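Local coordinates for SusD superfamily protein (Bacteroides thetaiotaomicron VPI-5482, PDB 3HDX), which probably binds polysaccharide at the outer membrane, as expected of a SusD-family lipoprotein of a gut Bacteroides, at residues Y213-A227 against L363-L377. Sequence-based numbering, arbitrary orientation. Where two conformers were deposited one is given.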
ATOM      1  N   TYR A 213     -18.512   0.160  -4.898  1.00 11.80           N
ATOM      2  CA  TYR A 213     -18.120   1.533  -5.149  1.00 10.32           C
ATOM      3  C   TYR A 213     -18.946   2.604  -4.464  1.00 11.01           C
ATOM      4  O   TYR A 213     -18.436   3.675  -4.261  1.00 12.18           O
ATOM      5  CB  TYR A 213     -17.962   1.761  -6.657  1.00 10.69           C
ATOM      6  CG  TYR A 213     -16.704   1.102  -7.218  1.00 11.43           C
ATOM      7  CD1 TYR A 213     -15.463   1.629  -6.939  1.00 11.29           C
ATOM      8  CD2 TYR A 213     -16.771  -0.012  -8.067  1.00 12.88           C
ATOM      9  CE1 TYR A 213     -14.311   1.090  -7.473  1.00 12.02           C
ATOM     10  CE2 TYR A 213     -15.605  -0.565  -8.618  1.00 12.70           C
ATOM     11  CZ  TYR A 213     -14.372   0.008  -8.317  1.00 11.79           C
ATOM     12  OH  TYR A 213     -13.185  -0.472  -8.854  1.00 13.45           O
ATOM     13  N   ALA A 214     -20.198   2.316  -4.135  1.00 12.44           N
ATOM     14  CA  ALA A 214     -20.991   3.259  -3.354  1.00 12.74           C
ATOM     15  C   ALA A 214     -20.276   3.567  -2.018  1.00 13.86           C
ATOM     16  O   ALA A 214     -20.088   4.731  -1.660  1.00 13.72           O
ATOM     17  CB  ALA A 214     -22.423   2.720  -3.110  1.00 15.18           C
ATOM     18  N   GLU A 215     -19.837   2.521  -1.324  1.00 12.97           N
ATOM     19  CA  GLU A 215     -19.119   2.682  -0.060  1.00 13.47           C
ATOM     20  C   GLU A 215     -17.708   3.240  -0.286  1.00 11.67           C
ATOM     21  O   GLU A 215     -17.243   4.138   0.469  1.00 13.26           O
ATOM     22  CB  GLU A 215     -19.101   1.399   0.765  1.00 15.60           C
ATOM     23  CG  GLU A 215     -20.480   1.018   1.260  1.00 17.86           C
ATOM     24  CD  GLU A 215     -20.495  -0.253   2.162  1.00 22.65           C
ATOM     25  OE1 GLU A 215     -19.467  -0.782   2.571  1.00 25.53           O
ATOM     26  OE2 GLU A 215     -21.560  -0.785   2.438  1.00 29.39           O
ATOM     27  N   ALA A 216     -17.034   2.795  -1.360  1.00 12.56           N
ATOM     28  CA  ALA A 216     -15.706   3.324  -1.651  1.00 12.13           C
ATOM     29  C   ALA A 216     -15.757   4.848  -1.871  1.00 12.41           C
ATOM     30  O   ALA A 216     -14.876   5.580  -1.429  1.00 12.20           O
ATOM     31  CB  ALA A 216     -15.071   2.642  -2.870  1.00 12.78           C
ATOM     32  N   GLU A 217     -16.788   5.309  -2.564  1.00 11.83           N
ATOM     33  CA  GLU A 217     -16.939   6.740  -2.851  1.00 11.68           C
ATOM     34  C   GLU A 217     -17.156   7.515  -1.541  1.00 12.49           C
ATOM     35  O   GLU A 217     -16.504   8.549  -1.313  1.00 12.68           O
ATOM     36  CB  GLU A 217     -18.089   6.948  -3.855  1.00 14.37           C
ATOM     37  CG  GLU A 217     -18.102   8.297  -4.568  1.00 16.10           C
ATOM     38  CD  GLU A 217     -18.542   9.455  -3.726  1.00 17.77           C
ATOM     39  OE1 GLU A 217     -19.387   9.244  -2.812  1.00 17.14           O
ATOM     40  OE2 GLU A 217     -18.024  10.597  -4.010  1.00 19.08           O
ATOM     41  N   THR A 218     -18.038   6.996  -0.676  1.00 11.80           N
ATOM     42  CA  THR A 218     -18.333   7.678   0.597  1.00 11.95           C
ATOM     43  C   THR A 218     -17.101   7.778   1.497  1.00 10.95           C
ATOM     44  O   THR A 218     -16.805   8.829   2.081  1.00 11.63           O
ATOM     45  CB  THR A 218     -19.448   6.919   1.343  1.00 14.46           C
ATOM     46  OG1 THR A 218     -20.633   6.955   0.535  1.00 18.10           O
ATOM     47  CG2 THR A 218     -19.705   7.583   2.694  1.00 16.31           C
ATOM     48  N   TYR A 219     -16.372   6.689   1.604  1.00 12.74           N
ATOM     49  CA  TYR A 219     -15.175   6.694   2.425  1.00 11.74           C
ATOM     50  C   TYR A 219     -14.061   7.556   1.848  1.00 12.05           C
ATOM     51  O   TYR A 219     -13.385   8.270   2.588  1.00 12.63           O
ATOM     52  CB  TYR A 219     -14.662   5.266   2.691  1.00 11.36           C
ATOM     53  CG  TYR A 219     -15.605   4.401   3.507  1.00 12.64           C
ATOM     54  CD1 TYR A 219     -16.210   4.889   4.671  1.00 13.24           C
ATOM     55  CD2 TYR A 219     -15.850   3.077   3.150  1.00 13.32           C
ATOM     56  CE1 TYR A 219     -17.064   4.076   5.422  1.00 14.36           C
ATOM     57  CE2 TYR A 219     -16.670   2.270   3.905  1.00 13.54           C
ATOM     58  CZ  TYR A 219     -17.287   2.778   5.030  1.00 13.65           C
ATOM     59  OH  TYR A 219     -18.099   1.965   5.815  1.00 16.92           O
ATOM     60  N   SER A 220     -13.852   7.501   0.530  1.00 12.19           N
ATOM     61  CA  SER A 220     -12.837   8.348  -0.113  0.50 10.90           C
ATOM     62  C   SER A 220     -13.201   9.825   0.098  1.00 12.05           C
ATOM     63  O   SER A 220     -12.340  10.669   0.396  1.00 12.22           O
ATOM     64  CB  SER A 220     -12.737   8.026  -1.613  0.50 10.36           C
ATOM     65  OG  SER A 220     -12.317   6.693  -1.847  0.50  8.24           O
ATOM     66  N   ALA A 221     -14.490  10.140  -0.063  1.00 11.57           N
ATOM     67  CA  ALA A 221     -14.996  11.511   0.168  1.00 11.97           C
ATOM     68  C   ALA A 221     -14.708  11.962   1.598  1.00 12.29           C
ATOM     69  O   ALA A 221     -14.220  13.053   1.838  1.00 12.65           O
ATOM     70  CB  ALA A 221     -16.506  11.599  -0.149  1.00 13.32           C
ATOM     71  N   PHE A 222     -14.931  11.076   2.548  1.00 12.05           N
ATOM     72  CA  PHE A 222     -14.733  11.416   3.954  1.00 12.20           C
ATOM     73  C   PHE A 222     -13.264  11.773   4.196  1.00 10.75           C
ATOM     74  O   PHE A 222     -12.934  12.743   4.871  1.00 12.29           O
ATOM     75  CB  PHE A 222     -15.175  10.276   4.879  1.00 12.13           C
ATOM     76  CG  PHE A 222     -15.203  10.657   6.311  1.00 12.70           C
ATOM     77  CD1 PHE A 222     -16.362  11.208   6.854  1.00 13.51           C
ATOM     78  CD2 PHE A 222     -14.082  10.527   7.108  1.00 12.22           C
ATOM     79  CE1 PHE A 222     -16.393  11.628   8.204  1.00 13.70           C
ATOM     80  CE2 PHE A 222     -14.069  10.976   8.444  1.00 14.15           C
ATOM     81  CZ  PHE A 222     -15.255  11.506   8.998  1.00 14.12           C
ATOM     82  N   ILE A 223     -12.373  10.973   3.627  1.00 11.59           N
ATOM     83  CA  ILE A 223     -10.944  11.225   3.741  1.00  9.93           C
ATOM     84  C   ILE A 223     -10.524  12.583   3.174  1.00 11.31           C
ATOM     85  O   ILE A 223      -9.834  13.370   3.826  1.00 13.15           O
ATOM     86  CB  ILE A 223     -10.112  10.080   3.081  1.00 10.52           C
ATOM     87  CG1 ILE A 223     -10.343   8.754   3.803  1.00 11.93           C
ATOM     88  CG2 ILE A 223      -8.624  10.425   3.088  1.00 11.41           C
ATOM     89  CD1 ILE A 223     -10.001   7.537   2.920  1.00 12.81           C
ATOM     90  N   ILE A 224     -10.968  12.850   1.949  1.00 11.59           N
ATOM     91  CA  ILE A 224     -10.651  14.102   1.277  1.00 11.52           C
ATOM     92  C   ILE A 224     -11.169  15.291   2.066  1.00 11.75           C
ATOM     93  O   ILE A 224     -10.448  16.298   2.253  1.00 14.34           O
ATOM     94  CB  ILE A 224     -11.239  14.108  -0.158  1.00 12.18           C
ATOM     95  CG1 ILE A 224     -10.480  13.084  -1.025  1.00 12.43           C
ATOM     96  CG2 ILE A 224     -11.170  15.509  -0.795  1.00 13.78           C
ATOM     97  CD1 ILE A 224     -11.198  12.617  -2.285  1.00 13.89           C
ATOM     98  N   ASP A 225     -12.392  15.142   2.567  1.00 12.67           N
ATOM     99  CA  ASP A 225     -13.041  16.232   3.302  1.00 12.35           C
ATOM    100  C   ASP A 225     -12.467  16.458   4.691  1.00 13.91           C
ATOM    101  O   ASP A 225     -12.710  17.509   5.248  1.00 16.96           O
ATOM    102  CB  ASP A 225     -14.551  16.042   3.339  1.00 12.75           C
ATOM    103  CG  ASP A 225     -15.199  16.132   1.958  1.00 14.57           C
ATOM    104  OD1 ASP A 225     -14.601  16.777   1.051  1.00 17.23           O
ATOM    105  OD2 ASP A 225     -16.302  15.544   1.801  1.00 15.86           O
ATOM    106  N   HIS A 226     -11.768  15.483   5.268  1.00 13.91           N
ATOM    107  CA  HIS A 226     -11.150  15.656   6.575  1.00 13.14           C
ATOM    108  C   HIS A 226      -9.630  15.657   6.558  1.00 13.37           C
ATOM    109  O   HIS A 226      -9.010  15.600   7.629  1.00 13.32           O
ATOM    110  CB  HIS A 226     -11.667  14.567   7.514  1.00 13.18           C
ATOM    111  CG  HIS A 226     -13.121  14.704   7.802  1.00 13.21           C
ATOM    112  ND1 HIS A 226     -14.079  14.252   6.935  1.00 14.74           N
ATOM    113  CD2 HIS A 226     -13.773  15.374   8.785  1.00 14.67           C
ATOM    114  CE1 HIS A 226     -15.273  14.530   7.433  1.00 15.81           C
ATOM    115  NE2 HIS A 226     -15.116  15.210   8.560  1.00 16.40           N
ATOM    116  N   ALA A 227      -9.028  15.780   5.371  1.00 13.59           N
ATOM    117  CA  ALA A 227      -7.563  15.671   5.245  1.00 14.08           C
ATOM    118  C   ALA A 227      -6.820  16.656   6.164  1.00 14.52           C
ATOM    119  O   ALA A 227      -5.770  16.328   6.726  1.00 14.14           O
ATOM    120  CB  ALA A 227      -7.149  15.896   3.786  1.00 15.47           C
ATOM    121  N   LEU A 363      -3.220  11.444  -0.505  1.00 11.54           N
ATOM    122  CA  LEU A 363      -4.401  12.105  -1.084  0.50 11.39           C
ATOM    123  C   LEU A 363      -4.617  11.859  -2.565  1.00 11.14           C
ATOM    124  O   LEU A 363      -5.755  11.707  -3.018  1.00 11.62           O
ATOM    125  CB  LEU A 363      -4.478  13.615  -0.776  0.50 12.12           C
ATOM    126  CG  LEU A 363      -5.117  13.934   0.580  0.50 11.45           C
ATOM    127  CD1 LEU A 363      -4.967  15.416   0.916  0.50 11.36           C
ATOM    128  CD2 LEU A 363      -6.567  13.511   0.664  0.50 12.65           C
ATOM    129  N   GLU A 364      -3.534  11.765  -3.326  1.00 11.50           N
ATOM    130  CA  GLU A 364      -3.682  11.566  -4.781  1.00 10.82           C
ATOM    131  C   GLU A 364      -4.322  10.198  -5.088  1.00 10.79           C
ATOM    132  O   GLU A 364      -5.131  10.063  -6.019  1.00 12.35           O
ATOM    133  CB  GLU A 364      -2.343  11.712  -5.527  1.00 11.47           C
ATOM    134  CG  GLU A 364      -1.741  13.136  -5.531  1.00 12.08           C
ATOM    135  CD  GLU A 364      -1.046  13.566  -4.259  1.00 12.06           C
ATOM    136  OE1 GLU A 364      -0.987  12.772  -3.274  1.00 12.15           O
ATOM    137  OE2 GLU A 364      -0.523  14.694  -4.269  1.00 12.98           O
ATOM    138  N   ASP A 365      -3.908   9.181  -4.338  1.00 10.83           N
ATOM    139  CA  ASP A 365      -4.494   7.832  -4.461  1.00 10.91           C
ATOM    140  C   ASP A 365      -6.005   7.879  -4.193  1.00 10.22           C
ATOM    141  O   ASP A 365      -6.804   7.431  -5.012  1.00 11.60           O
ATOM    142  CB  ASP A 365      -3.813   6.833  -3.542  1.00 10.19           C
ATOM    143  CG  ASP A 365      -4.575   5.513  -3.444  1.00 11.87           C
ATOM    144  OD1 ASP A 365      -4.997   4.985  -4.502  1.00 14.33           O
ATOM    145  OD2 ASP A 365      -4.771   5.021  -2.298  1.00 13.96           O
ATOM    146  N   ILE A 366      -6.363   8.443  -3.038  1.00 11.58           N
ATOM    147  CA  ILE A 366      -7.754   8.491  -2.615  1.00 10.04           C
ATOM    148  C   ILE A 366      -8.621   9.340  -3.568  1.00  9.90           C
ATOM    149  O   ILE A 366      -9.763   8.994  -3.843  1.00 11.10           O
ATOM    150  CB  ILE A 366      -7.879   8.967  -1.152  1.00 11.76           C
ATOM    151  CG1 ILE A 366      -7.148   7.990  -0.192  1.00 12.56           C
ATOM    152  CG2 ILE A 366      -9.343   9.122  -0.732  1.00 12.19           C
ATOM    153  CD1 ILE A 366      -7.593   6.553  -0.200  1.00 13.71           C
ATOM    154  N   THR A 367      -8.041  10.415  -4.108  1.00 11.20           N
ATOM    155  CA  THR A 367      -8.720  11.273  -5.069  1.00 10.88           C
ATOM    156  C   THR A 367      -8.980  10.549  -6.370  1.00 10.97           C
ATOM    157  O   THR A 367     -10.105  10.604  -6.893  1.00 12.38           O
ATOM    158  CB  THR A 367      -7.943  12.580  -5.256  1.00 11.98           C
ATOM    159  OG1 THR A 367      -7.843  13.219  -3.972  1.00 13.18           O
ATOM    160  CG2 THR A 367      -8.589  13.514  -6.314  1.00 13.05           C
ATOM    161  N   LEU A 368      -7.991   9.782  -6.832  1.00 10.46           N
ATOM    162  CA  LEU A 368      -8.180   8.989  -8.073  1.00 11.69           C
ATOM    163  C   LEU A 368      -9.137   7.833  -7.805  1.00 11.13           C
ATOM    164  O   LEU A 368      -9.924   7.477  -8.674  1.00 11.05           O
ATOM    165  CB  LEU A 368      -6.838   8.508  -8.688  1.00 10.87           C
ATOM    166  CG  LEU A 368      -5.954   9.631  -9.227  1.00 11.67           C
ATOM    167  CD1 LEU A 368      -4.495   9.141  -9.496  1.00 12.70           C
ATOM    168  CD2 LEU A 368      -6.590  10.299 -10.488  1.00 13.39           C
ATOM    169  N   LEU A 369      -9.115   7.273  -6.590  1.00 11.45           N
ATOM    170  CA  LEU A 369     -10.051   6.187  -6.208  1.00 10.81           C
ATOM    171  C   LEU A 369     -11.467   6.716  -6.265  1.00 11.50           C
ATOM    172  O   LEU A 369     -12.386   6.018  -6.706  1.00 11.62           O
ATOM    173  CB  LEU A 369      -9.678   5.620  -4.817  1.00 10.69           C
ATOM    174  CG  LEU A 369     -10.476   4.360  -4.458  1.00 10.26           C
ATOM    175  CD1 LEU A 369     -10.095   3.156  -5.376  1.00 13.40           C
ATOM    176  CD2 LEU A 369     -10.276   4.037  -2.945  1.00 11.10           C
ATOM    177  N   ARG A 370     -11.657   7.918  -5.738  1.00 12.10           N
ATOM    178  CA  ARG A 370     -12.966   8.560  -5.793  1.00 11.89           C
ATOM    179  C   ARG A 370     -13.453   8.710  -7.249  1.00 11.32           C
ATOM    180  O   ARG A 370     -14.626   8.473  -7.516  1.00 11.75           O
ATOM    181  CB  ARG A 370     -12.964   9.907  -5.061  1.00 12.56           C
ATOM    182  CG  ARG A 370     -14.355  10.428  -4.863  1.00 14.25           C
ATOM    183  CD  ARG A 370     -14.324  11.726  -4.157  1.00 15.09           C
ATOM    184  NE  ARG A 370     -15.650  12.184  -3.808  1.00 14.55           N
ATOM    185  CZ  ARG A 370     -15.853  13.283  -3.087  1.00 15.24           C
ATOM    186  NH1 ARG A 370     -14.818  14.002  -2.600  1.00 15.73           N
ATOM    187  NH2 ARG A 370     -17.104  13.616  -2.795  1.00 15.62           N
ATOM    188  N   ALA A 371     -12.565   9.153  -8.139  1.00 11.17           N
ATOM    189  CA  ALA A 371     -12.889   9.243  -9.581  1.00 11.42           C
ATOM    190  C   ALA A 371     -13.318   7.885 -10.154  1.00 12.10           C
ATOM    191  O   ALA A 371     -14.342   7.774 -10.824  1.00 11.55           O
ATOM    192  CB  ALA A 371     -11.736   9.872 -10.362  1.00 12.22           C
ATOM    193  N   GLU A 372     -12.544   6.849  -9.866  1.00 11.17           N
ATOM    194  CA  GLU A 372     -12.868   5.492 -10.275  1.00 11.43           C
ATOM    195  C   GLU A 372     -14.269   5.097  -9.777  1.00 12.38           C
ATOM    196  O   GLU A 372     -15.084   4.594 -10.565  1.00 12.62           O
ATOM    197  CB  GLU A 372     -11.789   4.553  -9.722  1.00 10.85           C
ATOM    198  CG  GLU A 372     -12.012   3.046  -9.795  1.00 11.99           C
ATOM    199  CD  GLU A 372     -10.909   2.258  -9.088  1.00 11.93           C
ATOM    200  OE1 GLU A 372      -9.775   2.793  -8.887  1.00 11.98           O
ATOM    201  OE2 GLU A 372     -11.184   1.090  -8.757  1.00 12.53           O
ATOM    202  N   ALA A 373     -14.533   5.340  -8.486  1.00 11.29           N
ATOM    203  CA  ALA A 373     -15.811   4.988  -7.866  1.00 11.66           C
ATOM    204  C   ALA A 373     -16.991   5.730  -8.512  1.00 12.26           C
ATOM    205  O   ALA A 373     -18.009   5.139  -8.822  1.00 12.46           O
ATOM    206  CB  ALA A 373     -15.772   5.227  -6.341  1.00 12.56           C
ATOM    207  N   LEU A 374     -16.793   7.012  -8.783  1.00 11.89           N
ATOM    208  CA  LEU A 374     -17.841   7.840  -9.383  1.00 12.53           C
ATOM    209  C   LEU A 374     -18.171   7.333 -10.793  1.00 13.28           C
ATOM    210  O   LEU A 374     -19.340   7.205 -11.149  1.00 13.34           O
ATOM    211  CB  LEU A 374     -17.468   9.321  -9.376  1.00 11.66           C
ATOM    212  CG  LEU A 374     -17.560   9.973  -8.002  1.00 13.17           C
ATOM    213  CD1 LEU A 374     -16.811  11.295  -7.968  1.00 13.34           C
ATOM    214  CD2 LEU A 374     -19.039  10.158  -7.587  1.00 13.21           C
ATOM    215  N   CYS A 375     -17.146   6.961 -11.570  1.00 13.70           N
ATOM    216  CA  CYS A 375     -17.406   6.325 -12.870  1.00 14.55           C
ATOM    217  C   CYS A 375     -18.169   5.026 -12.730  1.00 15.72           C
ATOM    218  O   CYS A 375     -19.140   4.775 -13.476  1.00 16.35           O
ATOM    219  CB  CYS A 375     -16.122   6.052 -13.599  1.00 14.07           C
ATOM    220  SG  CYS A 375     -15.357   7.538 -14.242  1.00 17.23           S
ATOM    221  N   ALA A 376     -17.755   4.203 -11.764  1.00 14.44           N
ATOM    222  CA  ALA A 376     -18.421   2.938 -11.515  1.00 15.64           C
ATOM    223  C   ALA A 376     -19.920   3.109 -11.199  1.00 16.03           C
ATOM    224  O   ALA A 376     -20.756   2.273 -11.573  1.00 19.69           O
ATOM    225  CB  ALA A 376     -17.699   2.127 -10.420  1.00 14.41           C
ATOM    226  N   LEU A 377     -20.230   4.209 -10.528  1.00 15.03           N
ATOM    227  CA  LEU A 377     -21.582   4.595 -10.158  1.00 15.08           C
ATOM    228  C   LEU A 377     -22.323   5.379 -11.247  1.00 18.33           C
ATOM    229  O   LEU A 377     -23.411   5.890 -11.000  1.00 19.62           O
ATOM    230  CB  LEU A 377     -21.510   5.433  -8.874  1.00 15.24           C
ATOM    231  CG  LEU A 377     -20.976   4.742  -7.610  1.00 14.92           C
ATOM    232  CD1 LEU A 377     -20.595   5.755  -6.544  1.00 15.90           C
ATOM    233  CD2 LEU A 377     -22.001   3.746  -7.130  1.00 14.87           C
TER
HETATM  234  O   HOH W   1     -19.646  12.666  -4.313  1.00 27.32           O
HETATM  235  O   HOH W   2     -14.747  16.565  -1.609  1.00 17.61           O
HETATM  236  O   HOH W   3     -17.804  15.152  -0.328  1.00 19.69           O
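Arg370 lies across helix 213-226 with the methyl of Ala221 over the middle of one guanidinium face: Ala221 CB is 3.4 Å from Arg370 CZ. Its chain leaves with CG anti to the backbone N and stays extended to NE, which carries the flat group over the partner helix. Glu217 OE2 meets the guanidinium edge, 2.9 Å from Arg370 NE, in a salt bridge whose N-H...O angle is 158°; the oxygen is approached on its anti side, out of the carboxylate plane. One water joins Glu217 OE2 to Arg370 NH2, and two more link Arg370 to Asp225, so Glu217 holds the cation directly and Asp225 reaches it through water. Ile224 fits as a knob among Leu363, Ile366, Thr367 and Arg370, its CD1 3.8 Å from Arg370 CD, while Ile366 CG2 packs 3.7 Å from Ser220 CB. At the other end, the Tyr213 ring has Ala376 CB over one face, 3.3 Å from Tyr213 CD2, and Tyr213 OH donates to the anti lone pair of Glu372 OE2, 2.5 Å away, ring and carboxylate planes being 62° apart. A phenylalanine in place of Tyr213 would probably cost Glu372 OE2 this short hydrogen bond, leaving the carboxylate one restraint fewer on its rotation. That oxygen also forms a salt bridge with Arg436 of helix 430-441. The helix axes approach to 8.6 Å at 147°, a near-antiparallel pairing consistent with the TPR-like helical framework of SusD proteins. Helix 196-209 packs against helix 213-226 through Ser220 and Ile223, while helices 380-391 and 409-423 pack against helix 363-376, the former touching Arg370 and Leu374 through Tyr386.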